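Local coordinates for acetylxylan esterase / glucomannan deacetylase (Cellvibrio japonicus, PDB 2W9X), which removes acetyl groups from plant cell wall glucomannan and, less readily, from acetylated xylan, as a secreted carbohydrate esterase of family CE2, at residues I148-T153 with G245-S250; F200-N205 with A271-F276. All coordinates share one frame; numbering follows the deposited sequence. Where two conformers were deposited one is given.

Both contacts lie in the SGNH-hydrolase part of the chain. Contact 1 is partly buried and sits at the active site. It sets the start of helix 151-154, with the inferred nucleophile, beside the start of helix 246-249, and water carries much of it. Contact 2 is buried and mainly apolar. There the loop 200-205 rests on helix 262-283, the helix that follows helix 246-249 in the chain. The centres are about 10 Å apart. Asp-248 of 245-250 joins the two places by binding backbone amides of loop 200-205. Contact 1 is thus polar and solvated at the catalytic end; contact 2 is mostly hydrocarbon packing between a loop and a helix.

Contact 1. Residues I148-T153 with G245-S250; sequences IGDSFT and GTNDFS
Asp-150 and Thr-246 bury the most surface here, and Phe-152 touches the same threonine. The two side chains of the first pair cross at about a right angle, with Asp-150 OD2 4.0 Å from Thr-246 CB. Phe-152 follows two residues on, in the first turn of helix 151-154. Its CE2 lies 3.6 Å from Thr-246 OG1, and the hydroxyl meets the ring obliquely. The CG of Asp-150 stands between its own backbone N and carbonyl carbon (chi1 55°). This turns the two carboxylate oxygens to different tasks. Asp-150 OD1 caps helix 151-154, accepting from Phe-152 N at 3.1 Å. The bond is bent, and the donor lies above the carboxylate plane, 40° out of it. OD2 faces the other segment and binds two waters. One water is 2.6 Å from Asp-150 OD2 and also accepts from Gly-245 N and Asn-247 N. The other is 2.7 Å from Asp-150 OD2 and accepts from Thr-246 N at 3.2 Å. Gly-245 is the N-cap of helix 246-249, so the waters take up amides at the very start of that helix. Asn-247 also packs on Asp-150; by similarity it stabilises the transition state, as does Gly-199. Ser-151, the inferred nucleophile, follows Asp-150 directly, and Phe-152 lies near His-336. The sequences Gly-Asp-Ser and Gly-Thr-Asn-Asp fit the first and third conserved blocks of SGNH hydrolases. The chemistry implies a water-mediated joint: one carboxylate caps the nucleophile's helix and, through two waters, ties it to amides that include Asn-247 N, of the probable oxyanion-hole asparagine.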
loop_
_atom_site.group_PDB
_atom_site.type_symbol
_atom_site.label_atom_id
_atom_site.label_comp_id
_atom_site.label_asym_id
_atom_site.label_seq_id
_atom_site.Cartn_x
_atom_site.Cartn_y
_atom_site.Cartn_z
ATOM N N ILE B 148 -15.728 -3.645 -4.626
ATOM C CA ILE B 148 -16.591 -4.188 -3.581
ATOM C C ILE B 148 -16.838 -3.055 -2.607
ATOM O O ILE B 148 -15.898 -2.354 -2.207
ATOM C CB ILE B 148 -15.935 -5.389 -2.844
ATOM C CG1 ILE B 148 -15.461 -6.470 -3.840
ATOM C CG2 ILE B 148 -16.911 -5.973 -1.837
ATOM C CD1 ILE B 148 -14.665 -7.643 -3.180
ATOM N N GLY B 149 -18.093 -2.844 -2.223
ATOM C CA GLY B 149 -18.365 -1.710 -1.347
ATOM C C GLY B 149 -19.798 -1.423 -0.986
ATOM O O GLY B 149 -20.648 -2.308 -1.013
ATOM N N ASP B 150 -20.032 -0.161 -0.635
ATOM C CA ASP B 150 -21.275 0.326 -0.071
ATOM C C ASP B 150 -21.840 1.420 -0.972
ATOM O O ASP B 150 -21.578 1.397 -2.163
ATOM C CB ASP B 150 -21.060 0.829 1.378
ATOM C CG ASP B 150 -19.961 1.900 1.501
ATOM O OD1 ASP B 150 -19.591 2.563 0.486
ATOM O OD2 ASP B 150 -19.453 2.062 2.654
ATOM N N SER B 151 -22.601 2.363 -0.406
ATOM C CA SER B 151 -23.227 3.469 -1.161
ATOM C C SER B 151 -22.240 4.278 -1.994
ATOM O O SER B 151 -22.548 4.695 -3.112
ATOM C CB SER B 151 -23.947 4.439 -0.222
ATOM O OG SER B 151 -24.828 3.760 0.643
ATOM N N PHE B 152 -21.062 4.533 -1.424
ATOM C CA PHE B 152 -20.022 5.282 -2.155
ATOM C C PHE B 152 -19.640 4.545 -3.434
ATOM O O PHE B 152 -19.520 5.148 -4.494
ATOM C CB PHE B 152 -18.768 5.474 -1.295
ATOM C CG PHE B 152 -18.970 6.308 -0.063
ATOM C CD1 PHE B 152 -20.123 7.066 0.131
ATOM C CD2 PHE B 152 -17.965 6.368 0.906
ATOM C CE1 PHE B 152 -20.282 7.858 1.290
ATOM C CE2 PHE B 152 -18.116 7.164 2.063
ATOM C CZ PHE B 152 -19.266 7.912 2.241
ATOM N N THR B 153 -19.481 3.224 -3.347
ATOM C CA THR B 153 -19.119 2.424 -4.530
ATOM C C THR B 153 -20.264 2.310 -5.557
ATOM O O THR B 153 -20.020 2.361 -6.780
ATOM C CB THR B 153 -18.582 1.018 -4.105
ATOM O OG1 THR B 153 -17.403 1.182 -3.306
ATOM C CG2 THR B 153 -18.249 0.177 -5.310
ATOM N N GLY B 245 -16.657 0.083 5.717
ATOM C CA GLY B 245 -16.301 0.539 7.057
ATOM C C GLY B 245 -16.984 1.840 7.467
ATOM O O GLY B 245 -17.116 2.119 8.660
ATOM N N THR B 246 -17.396 2.654 6.490
ATOM C CA THR B 246 -18.172 3.864 6.802
ATOM C C THR B 246 -19.453 3.471 7.556
ATOM O O THR B 246 -19.791 4.061 8.579
ATOM C CB THR B 246 -18.476 4.719 5.548
ATOM O OG1 THR B 246 -17.266 5.367 5.123
ATOM C CG2 THR B 246 -19.536 5.814 5.867
ATOM N N ASN B 247 -20.140 2.446 7.072
ATOM C CA ASN B 247 -21.359 2.024 7.736
ATOM C C ASN B 247 -21.109 1.300 9.056
ATOM O O ASN B 247 -21.916 1.423 9.982
ATOM C CB ASN B 247 -22.232 1.210 6.802
ATOM C CG ASN B 247 -22.755 2.049 5.662
ATOM O OD1 ASN B 247 -22.607 1.691 4.498
ATOM N ND2 ASN B 247 -23.334 3.196 5.994
ATOM N N ASP B 248 -19.990 0.592 9.170
ATOM C CA ASP B 248 -19.629 0.016 10.483
ATOM C C ASP B 248 -19.474 1.102 11.533
ATOM O O ASP B 248 -19.905 0.918 12.668
ATOM C CB ASP B 248 -18.341 -0.826 10.423
ATOM C CG ASP B 248 -18.467 -1.986 9.481
ATOM O OD1 ASP B 248 -18.729 -3.107 9.968
ATOM O OD2 ASP B 248 -18.336 -1.762 8.248
ATOM N N PHE B 249 -18.867 2.235 11.146
ATOM C CA PHE B 249 -18.374 3.194 12.154
ATOM C C PHE B 249 -19.002 4.592 12.171
ATOM O O PHE B 249 -18.716 5.366 13.072
ATOM C CB PHE B 249 -16.835 3.318 12.113
ATOM C CG PHE B 249 -16.116 2.011 12.303
ATOM C CD1 PHE B 249 -16.208 1.313 13.504
ATOM C CD2 PHE B 249 -15.352 1.479 11.280
ATOM C CE1 PHE B 249 -15.540 0.101 13.680
ATOM C CE2 PHE B 249 -14.690 0.265 11.443
ATOM C CZ PHE B 249 -14.776 -0.414 12.649
ATOM N N SER B 250 -19.883 4.906 11.229
ATOM C CA SER B 250 -20.356 6.278 11.119
ATOM C C SER B 250 -21.304 6.721 12.248
ATOM O O SER B 250 -21.621 7.912 12.371
ATOM C CB SER B 250 -21.035 6.493 9.762
ATOM O OG SER B 250 -22.196 5.705 9.673
HETATM O O HOH W 1 -19.400 0.465 4.747
HETATM O O HOH W 2 -16.913 2.405 3.375
#

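Contact 2. Residues F200-N205 with A271-F276; sequences FGIVRN and ANYVKF
The loop 200-205 passes beside one turn of helix 262-283 and comes nearest at Ile-202 and Tyr-273, whose CA atoms are 6.3 Å apart. Ile-202 carries most of the contact. Ile-202 CD1 sits over one face of the Tyr-273 ring, 3.8 Å from the ring centroid and 12° off the normal, a CH-pi contact. Ile-202 CG1 lies alongside, 3.7 Å from Tyr-273 CD1. The other branch, Ile-202 CG2, is anti to the backbone N and reaches the helix backbone, 3.7 Å from Tyr-273 N. The isoleucine therefore straddles the base of the tyrosine, one arm over the ring and one against the main chain. Asn-272 lies next to it and runs past Ile-202 in the opposite direction. Val-203 crosses Asn-272 at about a right angle. Val-203 CG1 rests on the amide end, 3.6 Å from Asn-272 ND2, while that nitrogen gives its hydrogen bond to Asp-268 O, one turn back in the helix. The amide thus offers Val-203 a packing surface. The loop is held in shape from within: Gly-201 N donates to Asn-205 OD1 at 2.9 Å, in the carbonyl plane and on a lone pair. From outside, Asp-248 accepts from the backbone N atoms of Ile-202, Val-203 and Arg-204. Leu-216 and Leu-244 also pack on Ile-202. Such an arrangement fits the alpha/beta/alpha fold of SGNH hydrolases. The helix links the neighbouring parallel strands 239-243 and 288-294, a beta-alpha-beta crossover, and the loop after strand 191-196, which also bears Gly-199, lies against it.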
loop_
_atom_site.group_PDB
_atom_site.type_symbol
_atom_site.label_atom_id
_atom_site.label_comp_id
_atom_site.label_asym_id
_atom_site.label_seq_id
_atom_site.Cartn_x
_atom_site.Cartn_y
_atom_site.Cartn_z
ATOM N N PHE B 200 -24.332 -0.936 3.645
ATOM C CA PHE B 200 -23.747 -2.167 4.210
ATOM C C PHE B 200 -22.285 -1.984 4.648
ATOM O O PHE B 200 -21.552 -1.152 4.099
ATOM C CB PHE B 200 -23.914 -3.379 3.265
ATOM C CG PHE B 200 -25.333 -3.924 3.205
ATOM C CD1 PHE B 200 -25.782 -4.847 4.147
ATOM C CD2 PHE B 200 -26.224 -3.496 2.197
ATOM C CE1 PHE B 200 -27.099 -5.346 4.106
ATOM C CE2 PHE B 200 -27.529 -3.976 2.139
ATOM C CZ PHE B 200 -27.974 -4.913 3.094
ATOM N N GLY B 201 -21.883 -2.766 5.650
ATOM C CA GLY B 201 -20.517 -2.719 6.177
ATOM C C GLY B 201 -19.860 -4.093 6.191
ATOM O O GLY B 201 -20.434 -5.063 5.705
ATOM N N ILE B 202 -18.644 -4.163 6.729
ATOM C CA ILE B 202 -17.957 -5.453 7.008
ATOM C C ILE B 202 -18.742 -6.357 7.965
ATOM O O ILE B 202 -18.961 -7.545 7.671
ATOM C CB ILE B 202 -16.511 -5.213 7.563
ATOM C CG1 ILE B 202 -15.630 -4.553 6.497
ATOM C CG2 ILE B 202 -15.872 -6.505 8.132
ATOM C CD1 ILE B 202 -15.408 -5.368 5.237
ATOM N N VAL B 203 -19.148 -5.810 9.118
ATOM C CA VAL B 203 -19.937 -6.568 10.105
ATOM C C VAL B 203 -21.184 -5.803 10.521
ATOM O O VAL B 203 -22.192 -6.407 10.916
ATOM C CB VAL B 203 -19.131 -6.938 11.415
ATOM C CG1 VAL B 203 -18.046 -7.993 11.134
ATOM C CG2 VAL B 203 -18.545 -5.695 12.105
ATOM N N ARG B 204 -21.093 -4.477 10.447
ATOM C CA ARG B 204 -22.153 -3.595 10.962
ATOM C C ARG B 204 -22.621 -2.666 9.847
ATOM O O ARG B 204 -21.812 -2.066 9.160
ATOM C CB ARG B 204 -21.654 -2.800 12.177
ATOM C CG ARG B 204 -22.713 -1.905 12.816
ATOM C CD ARG B 204 -22.148 -1.219 14.033
ATOM N NE ARG B 204 -23.215 -0.476 14.680
ATOM C CZ ARG B 204 -23.334 0.847 14.655
ATOM N NH1 ARG B 204 -22.411 1.589 14.058
ATOM N NH2 ARG B 204 -24.380 1.425 15.256
ATOM N N ASN B 205 -23.934 -2.559 9.648
ATOM C CA ASN B 205 -24.467 -1.715 8.566
ATOM C C ASN B 205 -24.918 -0.358 9.112
ATOM O O ASN B 205 -24.886 -0.157 10.325
ATOM C CB ASN B 205 -25.619 -2.456 7.875
ATOM C CG ASN B 205 -25.239 -3.880 7.487
ATOM O OD1 ASN B 205 -24.196 -4.107 6.868
ATOM N ND2 ASN B 205 -26.090 -4.839 7.832
ATOM N N ALA B 271 -11.254 -8.633 12.360
ATOM C CA ALA B 271 -11.164 -10.081 12.142
ATOM C C ALA B 271 -11.877 -10.505 10.855
ATOM O O ALA B 271 -11.347 -11.281 10.074
ATOM C CB ALA B 271 -11.721 -10.859 13.348
ATOM N N ASN B 272 -13.084 -10.000 10.646
ATOM C CA ASN B 272 -13.848 -10.364 9.467
ATOM C C ASN B 272 -13.334 -9.786 8.166
ATOM O O ASN B 272 -13.391 -10.446 7.125
ATOM C CB ASN B 272 -15.311 -10.019 9.670
ATOM C CG ASN B 272 -16.018 -11.090 10.426
ATOM O OD1 ASN B 272 -16.430 -12.083 9.838
ATOM N ND2 ASN B 272 -16.100 -10.940 11.745
ATOM N N TYR B 273 -12.828 -8.563 8.221
ATOM C CA TYR B 273 -12.216 -7.955 7.043
ATOM C C TYR B 273 -10.987 -8.779 6.639
ATOM O O TYR B 273 -10.818 -9.103 5.466
ATOM C CB TYR B 273 -11.818 -6.507 7.329
ATOM C CG TYR B 273 -11.773 -5.588 6.122
ATOM C CD1 TYR B 273 -11.977 -4.214 6.274
ATOM C CD2 TYR B 273 -11.519 -6.081 4.830
ATOM C CE1 TYR B 273 -11.918 -3.343 5.186
ATOM C CE2 TYR B 273 -11.472 -5.221 3.725
ATOM C CZ TYR B 273 -11.668 -3.857 3.915
ATOM O OH TYR B 273 -11.625 -3.000 2.842
ATOM N N VAL B 274 -10.144 -9.126 7.618
ATOM C CA VAL B 274 -8.962 -9.959 7.344
ATOM C C VAL B 274 -9.408 -11.294 6.758
ATOM O O VAL B 274 -8.862 -11.756 5.745
ATOM C CB VAL B 274 -8.059 -10.158 8.605
ATOM C CG1 VAL B 274 -6.962 -11.211 8.360
ATOM C CG2 VAL B 274 -7.423 -8.820 9.022
ATOM N N LYS B 275 -10.426 -11.895 7.379
ATOM C CA LYS B 275 -10.953 -13.198 6.938
ATOM C C LYS B 275 -11.413 -13.125 5.481
ATOM O O LYS B 275 -11.114 -14.017 4.669
ATOM C CB LYS B 275 -12.122 -13.617 7.836
ATOM C CG LYS B 275 -12.540 -15.084 7.743
ATOM C CD LYS B 275 -13.996 -15.222 8.163
ATOM C CE LYS B 275 -14.378 -16.653 8.453
ATOM N NZ LYS B 275 -15.823 -16.701 8.816
ATOM N N PHE B 276 -12.129 -12.050 5.156
ATOM C CA PHE B 276 -12.688 -11.844 3.808
ATOM C C PHE B 276 -11.628 -11.769 2.706
ATOM O O PHE B 276 -11.725 -12.447 1.682
ATOM C CB PHE B 276 -13.543 -10.569 3.791
ATOM C CG PHE B 276 -14.250 -10.319 2.471
ATOM C CD1 PHE B 276 -15.017 -11.329 1.864
ATOM C CD2 PHE B 276 -14.161 -9.080 1.849
ATOM C CE1 PHE B 276 -15.677 -11.094 0.651
ATOM C CE2 PHE B 276 -14.821 -8.832 0.633
ATOM C CZ PHE B 276 -15.579 -9.839 0.041
#